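Local structure of lipoprotein LpqN (Mycobacterium tuberculosis, 6E5F) at residues A[73-76]-A[77-81]; A[134-137]-A[138-142]. The protein supports cell envelope biogenesis, binds a dodecyl trehalose glycolipid, and interacts with the periplasmic loop domains of the mycolate transporters MmpL3 and MmpL11. All coordinates share one frame; numbering follows the deposited sequence.

Overall arrangement
Contacts 1 and 2 come one after the other along the chain, with strands 84-86 to 120-130 between them, and both belong to a protein whose sequence family falls in the Mog1p/PsbP clan. Contact 1 is a surface turn leaving strand 70-74, which pairs antiparallel with strand 120-130; contact 2 is a short helix packed on strands 165-176 and 179-192 of the same antiparallel sheet. Their centres are 21 Å apart and their nearest atoms about 12 Å, so they do not touch. The side chain of Ala141 in contact 2 is about 12 Å from the bound dodecyl trehaloside, and those two strands carry pocket residues Gln169, Gly171, Gly172, Ser173, Thr182 and Ala184.

Contact 1: A[73-76]-A[77-81]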
loop_
_atom_site.group_PDB
_atom_site.type_symbol
_atom_site.label_atom_id
_atom_site.label_comp_id
_atom_site.label_asym_id
_atom_site.label_seq_id
_atom_site.Cartn_x
_atom_site.Cartn_y
_atom_site.Cartn_z
ATOM N N THR A 73 -15.769 0.976 2.300
ATOM C CA THR A 73 -15.891 2.403 2.518
ATOM C C THR A 73 -14.517 2.992 2.807
ATOM O O THR A 73 -13.699 2.384 3.508
ATOM C CB THR A 73 -16.864 2.721 3.664
ATOM O OG1 THR A 73 -16.384 2.155 4.887
ATOM C CG2 THR A 73 -18.256 2.164 3.356
ATOM N N PRO A 74 -14.216 4.158 2.243
ATOM C CA PRO A 74 -12.914 4.778 2.510
ATOM C C PRO A 74 -12.833 5.230 3.958
ATOM O O PRO A 74 -13.830 5.621 4.564
ATOM C CB PRO A 74 -12.890 5.977 1.556
ATOM C CG PRO A 74 -14.313 6.323 1.366
ATOM C CD PRO A 74 -15.069 5.025 1.407
ATOM N N VAL A 75 -11.629 5.168 4.515
ATOM C CA VAL A 75 -11.378 5.547 5.901
ATOM C C VAL A 75 -10.377 6.691 5.913
ATOM O O VAL A 75 -9.422 6.700 5.128
ATOM C CB VAL A 75 -10.834 4.353 6.711
ATOM C CG1 VAL A 75 -10.632 4.742 8.161
ATOM C CG2 VAL A 75 -11.765 3.158 6.587
ATOM N N HIS A 76 -10.591 7.652 6.807
ATOM C CA HIS A 76 -9.699 8.791 6.947
ATOM C C HIS A 76 -9.262 8.916 8.396
ATOM O O HIS A 76 -9.903 8.387 9.309
ATOM C CB HIS A 76 -10.372 10.067 6.441
ATOM C CG HIS A 76 -10.823 9.967 5.018
ATOM N ND1 HIS A 76 -9.945 9.998 3.958
ATOM C CD2 HIS A 76 -12.055 9.798 4.485
ATOM C CE1 HIS A 76 -10.620 9.875 2.829
ATOM N NE2 HIS A 76 -11.901 9.751 3.121
ATOM N N HIS A 77 -8.133 9.592 8.598
ATOM C CA HIS A 77 -7.605 9.784 9.941
ATOM C C HIS A 77 -8.668 10.390 10.843
ATOM O O HIS A 77 -9.331 11.359 10.472
ATOM C CB HIS A 77 -6.379 10.697 9.891
ATOM C CG HIS A 77 -5.142 10.013 9.401
ATOM N ND1 HIS A 77 -4.875 9.826 8.061
ATOM C CD2 HIS A 77 -4.104 9.460 10.073
ATOM C CE1 HIS A 77 -3.724 9.191 7.929
ATOM N NE2 HIS A 77 -3.236 8.954 9.134
ATOM N N GLY A 78 -8.841 9.792 12.019
ATOM C CA GLY A 78 -9.788 10.283 12.999
ATOM C C GLY A 78 -11.200 9.762 12.857
ATOM O O GLY A 78 -12.065 10.152 13.656
ATOM N N ASP A 79 -11.468 8.903 11.883
ATOM C CA ASP A 79 -12.818 8.382 11.709
ATOM C C ASP A 79 -13.195 7.529 12.915
ATOM O O ASP A 79 -12.408 6.664 13.322
ATOM C CB ASP A 79 -12.907 7.522 10.457
ATOM C CG ASP A 79 -13.070 8.337 9.189
ATOM O OD1 ASP A 79 -13.164 9.579 9.275
ATOM O OD2 ASP A 79 -13.113 7.717 8.105
ATOM N N PRO A 80 -14.375 7.720 13.499
ATOM C CA PRO A 80 -14.823 6.810 14.559
ATOM C C PRO A 80 -14.804 5.361 14.089
ATOM O O PRO A 80 -15.160 5.048 12.948
ATOM C CB PRO A 80 -16.247 7.288 14.851
ATOM C CG PRO A 80 -16.214 8.742 14.529
ATOM C CD PRO A 80 -15.284 8.874 13.351
ATOM N N GLY A 81 -14.369 4.473 14.981
ATOM C CA GLY A 81 -14.350 3.053 14.712
ATOM C C GLY A 81 -13.160 2.557 13.925
ATOM O O GLY A 81 -13.086 1.349 13.649
#
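His76 and Asp79 are the first and last residues of a type II beta turn at the protein surface, just where the chain leaves strand 70-74 of the antiparallel sheet, and this local contact is the turn with an aspartate folded back over it. The backbone closes in the usual way: Asp79 N donates to His76 O at 3.1 Å. His77 and Gly78 fill the two corners. Gly78 has a positive phi, where a beta carbon would be jammed against the carbonyl oxygen of His77, which explains the glycine.

A second bond runs the other way across the same pair. Asp79 sends its carboxylate back to the amide of His76, and OD2 accepts from His76 N at 2.8 Å along a nearly straight path (164°). The N-H arrives from above the carboxylate plane, 67° out of it. Thus His76 offers its N-H and its C=O to one residue, and Asp79 answers with side chain and backbone; the two opposed bonds should fix the position of the carboxylate against the backbone of His76. The fit is close, with Asp79 CG lying 3.2 Å from His76 O.

Val75 is the buried member. Its backbone is hydrogen-bonded to that of Leu125 and its side chain touches Leu125 and Lys127, so the chain entering the turn from strand 70-74 is still paired with strand 120-130. His77 points its CB away from 73-76, and its imidazole stacks on Tyr104 and is hydrogen-bonded through ND1 to Glu98, a pairing that may favour its protonated form. With CG1 anti to the backbone N (chi1 -178°), Val75 puts that methyl beside the carboxylate, CG1 to Asp79 OD2 being 3.9 Å.

Contact 2: A[134-137]-A[138-142]; sequences PAKV and LQFAP
Lys136 and Gln139 meet through their polar ends on the outer side of a short helix, three residues apart. Lys136 NZ donates to Gln139 OE1 at 2.8 Å, approaching from above the amide plane, 42° out of it. The two side chains run side by side in the same direction but reach the meeting point differently: the glutamine is extended beyond CG, whereas the lysine is bent twice. Its chi2 (-62°) places CD 3.1 Å from Gln139 OE1, and chi3 (-83°) then turns CE and NZ, so the amide oxygen rests against the aliphatic chain as well as the ammonium.

Van der Waals contacts with the ring of Phe140 involve the same lysine. Lys136 crosses that ring at a slant, its CE 3.7 Å from Phe140 CZ, while Phe140 CD2 makes a close approach of 3.2 Å to Lys136 O. Tyr59 meets the ring edge-to-face. Leu138, with CG beside its own backbone N, brings that atom to 3.9 Å from Pro134 O.

The backbone bonds are those of helix 134-140, which packs on strands 165-176 and 179-192 of the antiparallel sheet and also touches helix 61-66. Gln139 N to Ala135 O (3.0 Å) and Phe140 N to Lys136 O (3.1 Å) are regular alpha-helical i to i+4 links, and Leu138 N to Pro134 O (3.4 Å) is a weak one. Phe140 N makes a further weak bond to Val137 O, a three-residue span near the end of the helix. At the start, the side chain of Asp133 accepts from Ala135 N.

Contacts of the inward side join the helix to its surroundings. Pro134, Val137 and Leu138 rest on Val189 of strand 179-192, and Val137 and Ala141 also touch Ile61 of helix 61-66.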
loop_
_atom_site.group_PDB
_atom_site.type_symbol
_atom_site.label_atom_id
_atom_site.label_comp_id
_atom_site.label_asym_id
_atom_site.label_seq_id
_atom_site.Cartn_x
_atom_site.Cartn_y
_atom_site.Cartn_z
ATOM N N PRO A 134 -10.476 -12.181 6.080
ATOM C CA PRO A 134 -9.202 -11.453 6.016
ATOM C C PRO A 134 -8.111 -12.218 5.297
ATOM O O PRO A 134 -7.248 -11.603 4.658
ATOM C CB PRO A 134 -8.854 -11.200 7.493
ATOM C CG PRO A 134 -9.691 -12.169 8.267
ATOM C CD PRO A 134 -10.941 -12.374 7.468
ATOM N N ALA A 135 -8.134 -13.552 5.363
ATOM C CA ALA A 135 -7.108 -14.329 4.681
ATOM C C ALA A 135 -7.216 -14.203 3.167
ATOM O O ALA A 135 -6.200 -14.262 2.470
ATOM C CB ALA A 135 -7.189 -15.797 5.094
ATOM N N LYS A 136 -8.430 -14.032 2.637
ATOM C CA LYS A 136 -8.571 -13.898 1.191
ATOM C C LYS A 136 -8.058 -12.550 0.705
ATOM O O LYS A 136 -7.583 -12.443 -0.429
ATOM C CB LYS A 136 -10.023 -14.116 0.761
ATOM C CG LYS A 136 -10.562 -15.523 1.045
ATOM C CD LYS A 136 -9.804 -16.630 0.302
ATOM C CE LYS A 136 -10.300 -16.815 -1.122
ATOM N NZ LYS A 136 -9.702 -18.024 -1.764
ATOM N N VAL A 137 -8.137 -11.510 1.535
ATOM C CA VAL A 137 -7.557 -10.225 1.156
ATOM C C VAL A 137 -6.069 -10.388 0.899
ATOM O O VAL A 137 -5.536 -9.905 -0.104
ATOM C CB VAL A 137 -7.841 -9.160 2.229
ATOM C CG1 VAL A 137 -7.154 -7.843 1.877
ATOM C CG2 VAL A 137 -9.335 -8.952 2.389
ATOM N N LEU A 138 -5.376 -11.063 1.811
ATOM C CA LEU A 138 -3.949 -11.327 1.636
ATOM C C LEU A 138 -3.703 -12.195 0.410
ATOM O O LEU A 138 -2.759 -11.968 -0.352
ATOM C CB LEU A 138 -3.400 -12.025 2.884
ATOM C CG LEU A 138 -3.435 -11.236 4.197
ATOM C CD1 LEU A 138 -3.279 -12.162 5.388
ATOM C CD2 LEU A 138 -2.339 -10.184 4.208
ATOM N N GLN A 139 -4.553 -13.208 0.207
ATOM C CA GLN A 139 -4.374 -14.110 -0.924
ATOM C C GLN A 139 -4.376 -13.357 -2.250
ATOM O O GLN A 139 -3.593 -13.674 -3.151
ATOM C CB GLN A 139 -5.455 -15.191 -0.911
ATOM C CG GLN A 139 -5.294 -16.232 -2.002
ATOM C CD GLN A 139 -6.297 -17.366 -1.883
ATOM O OE1 GLN A 139 -7.049 -17.450 -0.914
ATOM N NE2 GLN A 139 -6.311 -18.247 -2.876
ATOM N N PHE A 140 -5.235 -12.350 -2.391
ATOM C CA PHE A 140 -5.399 -11.647 -3.657
ATOM C C PHE A 140 -4.617 -10.341 -3.730
ATOM O O PHE A 140 -4.671 -9.662 -4.764
ATOM C CB PHE A 140 -6.886 -11.394 -3.926
ATOM C CG PHE A 140 -7.704 -12.650 -3.988
ATOM C CD1 PHE A 140 -7.265 -13.744 -4.717
ATOM C CD2 PHE A 140 -8.900 -12.746 -3.300
ATOM C CE1 PHE A 140 -8.009 -14.901 -4.770
ATOM C CE2 PHE A 140 -9.648 -13.902 -3.350
ATOM C CZ PHE A 140 -9.204 -14.981 -4.088
ATOM N N ALA A 141 -3.875 -9.993 -2.685
ATOM C CA ALA A 141 -3.070 -8.773 -2.701
ATOM C C ALA A 141 -2.137 -8.653 -3.907
ATOM O O ALA A 141 -2.022 -7.537 -4.443
ATOM C CB ALA A 141 -2.268 -8.681 -1.395
ATOM N N PRO A 142 -1.451 -9.700 -4.370
ATOM C CA PRO A 142 -0.513 -9.501 -5.489
ATOM C C PRO A 142 -1.181 -9.217 -6.825
ATOM O O PRO A 142 -0.493 -8.766 -7.751
ATOM C CB PRO A 142 0.310 -10.794 -5.514
ATOM C CG PRO A 142 -0.425 -11.775 -4.712
ATOM C CD PRO A 142 -1.350 -11.046 -3.782
#